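Local coordinates for uncharacterized protein (Neosartorya fumigata, PDB 5J5L), which binds arachidonic acid in a pocket among its helices and probably is a constitutive, antigenic component of the fungal cell wall, at residues Thr19-Phe24 with Val81-Ala86. Sequence-based numbering, arbitrary orientation.
With ACD (arachidonic acid), chain B.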
ATOM      1  N   THR A  19       4.647  -9.376   3.935  1.00 20.33           N
ATOM      2  CA  THR A  19       4.317 -10.739   3.522  1.00 23.64           C
ATOM      3  C   THR A  19       4.313 -10.873   1.996  1.00 21.68           C
ATOM      4  O   THR A  19       4.896 -11.808   1.454  1.00 23.29           O
ATOM      5  CB  THR A  19       2.975 -11.183   4.124  1.00 23.54           C
ATOM      6  OG1 THR A  19       3.067 -11.095   5.552  1.00 26.19           O
ATOM      7  CG2 THR A  19       2.631 -12.603   3.702  1.00 30.68           C
ATOM      8  N   LEU A  20       3.698  -9.933   1.298  1.00 19.32           N
ATOM      9  CA  LEU A  20       3.741  -9.953  -0.166  1.00 20.09           C
ATOM     10  C   LEU A  20       5.160  -9.964  -0.728  1.00 19.15           C
ATOM     11  O   LEU A  20       5.465 -10.699  -1.662  1.00 21.00           O
ATOM     12  CB  LEU A  20       3.007  -8.742  -0.746  1.00 20.62           C
ATOM     13  CG  LEU A  20       1.519  -8.904  -0.947  1.00 26.58           C
ATOM     14  CD1 LEU A  20       0.940  -7.580  -1.416  1.00 26.20           C
ATOM     15  CD2 LEU A  20       1.199  -9.990  -1.969  1.00 22.62           C
ATOM     16  N   THR A  21       6.012  -9.111  -0.167  1.00 19.23           N
ATOM     17  CA  THR A  21       7.398  -9.018  -0.599  1.00 20.12           C
ATOM     18  C   THR A  21       8.080 -10.371  -0.476  1.00 22.13           C
ATOM     19  O   THR A  21       8.868 -10.771  -1.346  1.00 21.35           O
ATOM     20  CB  THR A  21       8.172  -7.953   0.200  1.00 21.50           C
ATOM     21  OG1 THR A  21       7.535  -6.674   0.025  1.00 19.93           O
ATOM     22  CG2 THR A  21       9.612  -7.853  -0.254  1.00 25.29           C
ATOM     23  N   GLN A  22       7.799 -11.064   0.628  1.00 21.69           N
ATOM     24  CA  GLN A  22       8.326 -12.416   0.819  1.00 24.73           C
ATOM     25  C   GLN A  22       7.879 -13.370  -0.288  1.00 21.78           C
ATOM     26  O   GLN A  22       8.689 -14.186  -0.783  1.00 23.46           O
ATOM     27  CB  GLN A  22       7.926 -12.966   2.192  1.00 26.97           C
ATOM     28  CG  GLN A  22       8.661 -12.346   3.364  1.00 34.24           C
ATOM     29  CD  GLN A  22       8.200 -12.922   4.694  1.00 46.23           C
ATOM     30  OE1 GLN A  22       7.003 -12.962   4.990  1.00 53.23           O
ATOM     31  NE2 GLN A  22       9.149 -13.371   5.500  1.00 54.49           N
ATOM     32  N   HIS A  23       6.607 -13.288  -0.669  1.00 20.21           N
ATOM     33  CA  HIS A  23       6.090 -14.056  -1.802  1.00 20.29           C
ATOM     34  C   HIS A  23       6.842 -13.721  -3.080  1.00 19.59           C
ATOM     35  O   HIS A  23       7.277 -14.629  -3.800  1.00 20.66           O
ATOM     36  CB  HIS A  23       4.594 -13.831  -2.020  1.00 20.19           C
ATOM     37  CG  HIS A  23       3.733 -14.590  -1.065  1.00 21.49           C
ATOM     38  ND1 HIS A  23       3.224 -15.834  -1.355  1.00 25.71           N
ATOM     39  CD2 HIS A  23       3.289 -14.281   0.175  1.00 25.79           C
ATOM     40  CE1 HIS A  23       2.522 -16.272  -0.325  1.00 27.32           C
ATOM     41  NE2 HIS A  23       2.532 -15.339   0.612  1.00 28.25           N
ATOM     42  N   PHE A  24       7.003 -12.427  -3.355  1.00 18.05           N
ATOM     43  CA  PHE A  24       7.669 -12.000  -4.592  1.00 18.60           C
ATOM     44  C   PHE A  24       9.073 -12.557  -4.704  1.00 19.73           C
ATOM     45  O   PHE A  24       9.454 -13.073  -5.750  1.00 21.46           O
ATOM     46  CB  PHE A  24       7.739 -10.480  -4.735  1.00 17.98           C
ATOM     47  CG  PHE A  24       6.398  -9.788  -4.712  1.00 17.08           C
ATOM     48  CD1 PHE A  24       5.244 -10.433  -5.117  1.00 16.52           C
ATOM     49  CD2 PHE A  24       6.315  -8.487  -4.287  1.00 16.14           C
ATOM     50  CE1 PHE A  24       4.016  -9.792  -5.091  1.00 17.08           C
ATOM     51  CE2 PHE A  24       5.100  -7.836  -4.263  1.00 17.43           C
ATOM     52  CZ  PHE A  24       3.947  -8.492  -4.653  1.00 18.30           C
ATOM     53  N   VAL A  81       8.067   0.757  -1.584  1.00 19.14           N
ATOM     54  CA  VAL A  81       9.101   0.803  -2.603  1.00 20.59           C
ATOM     55  C   VAL A  81       9.834  -0.548  -2.691  1.00 20.65           C
ATOM     56  O   VAL A  81      10.048  -1.074  -3.789  1.00 19.39           O
ATOM     57  CB  VAL A  81      10.100   1.941  -2.355  1.00 24.66           C
ATOM     58  CG1 VAL A  81      11.292   1.815  -3.302  1.00 27.23           C
ATOM     59  CG2 VAL A  81       9.414   3.293  -2.526  1.00 25.75           C
ATOM     60  N   THR A  82      10.175  -1.120  -1.538  1.00 20.89           N
ATOM     61  CA  THR A  82      10.831  -2.435  -1.505  1.00 22.00           C
ATOM     62  C   THR A  82       9.948  -3.510  -2.165  1.00 18.42           C
ATOM     63  O   THR A  82      10.432  -4.341  -2.954  1.00 18.97           O
ATOM     64  CB  THR A  82      11.197  -2.830  -0.054  1.00 23.35           C
ATOM     65  OG1 THR A  82      12.177  -1.914   0.464  1.00 26.87           O
ATOM     66  CG2 THR A  82      11.757  -4.258   0.018  1.00 26.07           C
ATOM     67  N   SER A  83       8.655  -3.483  -1.859  1.00 18.23           N
ATOM     68  CA  SER A  83       7.719  -4.476  -2.385  1.00 16.80           C
ATOM     69  C   SER A  83       7.558  -4.337  -3.887  1.00 15.57           C
ATOM     70  O   SER A  83       7.608  -5.340  -4.635  1.00 15.91           O
ATOM     71  CB  SER A  83       6.362  -4.366  -1.662  1.00 16.02           C
ATOM     72  OG  SER A  83       5.551  -5.498  -1.888  1.00 17.80           O
ATOM     73  N   LEU A  84       7.398  -3.102  -4.346  1.00 16.81           N
ATOM     74  CA  LEU A  84       7.295  -2.829  -5.770  1.00 15.12           C
ATOM     75  C   LEU A  84       8.578  -3.233  -6.504  1.00 16.58           C
ATOM     76  O   LEU A  84       8.510  -3.845  -7.578  1.00 17.56           O
ATOM     77  CB  LEU A  84       6.977  -1.364  -6.005  1.00 15.69           C
ATOM     78  CG  LEU A  84       5.552  -0.954  -5.597  1.00 17.38           C
ATOM     79  CD1 LEU A  84       5.399   0.545  -5.635  1.00 19.11           C
ATOM     80  CD2 LEU A  84       4.530  -1.635  -6.496  1.00 19.90           C
ATOM     81  N   ASP A  85       9.737  -2.933  -5.910  1.00 18.46           N
ATOM     82  CA  ASP A  85      11.018  -3.355  -6.494  1.00 19.75           C
ATOM     83  C   ASP A  85      11.058  -4.874  -6.648  1.00 19.27           C
ATOM     84  O   ASP A  85      11.553  -5.393  -7.644  1.00 19.65           O
ATOM     85  CB  ASP A  85      12.216  -2.924  -5.635  1.00 21.13           C
ATOM     86  CG  ASP A  85      12.522  -1.417  -5.725  1.00 29.07           C
ATOM     87  OD1 ASP A  85      12.018  -0.752  -6.651  1.00 26.64           O
ATOM     88  OD2 ASP A  85      13.288  -0.898  -4.874  1.00 28.03           O
ATOM     89  N   ALA A  86      10.543  -5.574  -5.652  1.00 18.37           N
ATOM     90  CA  ALA A  86      10.598  -7.046  -5.626  1.00 20.39           C
ATOM     91  C   ALA A  86       9.762  -7.701  -6.713  1.00 18.41           C
ATOM     92  O   ALA A  86      10.203  -8.673  -7.316  1.00 19.78           O
ATOM     93  CB  ALA A  86      10.176  -7.560  -4.267  1.00 19.58           C
TER
HETATM   94  C1  ACD B 201       4.047 -14.033  -6.622  1.00 27.42           C
HETATM   95  C2  ACD B 201       3.138 -13.042  -7.308  1.00 31.68           C
HETATM   96  C3  ACD B 201       3.446 -12.997  -8.791  1.00 28.01           C
HETATM   97  C4  ACD B 201       2.340 -12.263  -9.551  1.00 25.88           C
HETATM   98  C5  ACD B 201       0.994 -12.873  -9.237  1.00 26.26           C
HETATM   99  C6  ACD B 201      -0.047 -12.214  -8.695  1.00 31.13           C
HETATM  100  C7  ACD B 201      -0.047 -10.737  -8.389  1.00 31.60           C
HETATM  101  C8  ACD B 201       0.087 -10.445  -6.904  1.00 28.17           C
HETATM  102  C9  ACD B 201       0.764  -9.395  -6.410  1.00 30.21           C
HETATM  103  C10 ACD B 201       1.536  -8.380  -7.235  1.00 31.75           C
HETATM  104  C11 ACD B 201       0.729  -7.126  -7.454  1.00 33.07           C
HETATM  105  C12 ACD B 201       1.015  -5.903  -6.988  1.00 29.85           C
HETATM  106  C13 ACD B 201       2.188  -5.508  -6.113  1.00 33.78           C
HETATM  107  C14 ACD B 201       1.703  -5.671  -4.683  1.00 35.32           C
HETATM  108  C15 ACD B 201       2.088  -4.908  -3.655  1.00 34.43           C
HETATM  109  C16 ACD B 201       3.056  -3.766  -3.791  1.00 28.08           C
HETATM  110  C17 ACD B 201       2.919  -2.851  -2.583  1.00 33.63           C
HETATM  111  C18 ACD B 201       1.593  -2.111  -2.580  1.00 31.92           C
HETATM  112  C19 ACD B 201       1.537  -1.095  -1.465  1.00 35.08           C
HETATM  113  C20 ACD B 201       0.141  -0.778  -0.994  1.00 30.70           C
HETATM  114  O1  ACD B 201       5.119 -13.570  -6.211  1.00 26.69           O
HETATM  115  O2  ACD B 201       3.706 -15.222  -6.467  1.00 28.46           O
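The ring of Phe-24 stands between Ser-83, Ala-86 and the arachidonic acid. Over one face, near the rim, lies the carbonyl oxygen of Leu-20, one helical turn back; at the edge come the Ala-86 methyl, the lipid oxygen O1 and, in plane, the lipid carbon C14. The Ser-83 hydroxyl approaches obliquely, its OG 3.4 Å from CE2 of Phe-24. The CB bond of Phe-24 points toward 81-86, and chi1 of -58° sets CG anti to the residue's own carbonyl carbon. The CD1-CE1-CZ side of the ring meets the lipid, with CZ 3.5 Å from C10 of the arachidonic acid. CD1 of Phe-24, nearer the stem, lies 3.3 Å from the lipid O1. A broad, flat, apolar side chain thus serves both the helix interface and the fatty chain.

Beside the ring, Ser-83 reaches across to Thr-21. OG of Ser-83, anti to its backbone N (chi1 -165°), donates a weak hydrogen bond of 3.0 Å to OG1 of Thr-21, whose strongest polar partner is the carbonyl of Ile-17 in its own helix. A buried serine is small enough to let the helices close here, and its OG also sits 3.6 Å from C16 of the lipid. The threonine's methyl serves the apolar side: CG2 of Thr-21 rests 4.1 Å from CB of Ala-86, and the side chains of Thr-21 and Thr-82 cross at about a right angle. Alanine suits this place because its single methyl fits against the stem of the ring, CB of Ala-86 lying 3.8 Å from CB of Phe-24.

The segments 19-24 and 81-86, on helices 3-26 and 63-89, run in roughly the same direction, their axes 22° apart. Leu-20 and Leu-84 also touch the lipid tail, and they pack on helices 31-56 and 127-150 respectively. This is a lipid pocket within an all-helical bundle of the HsbA family.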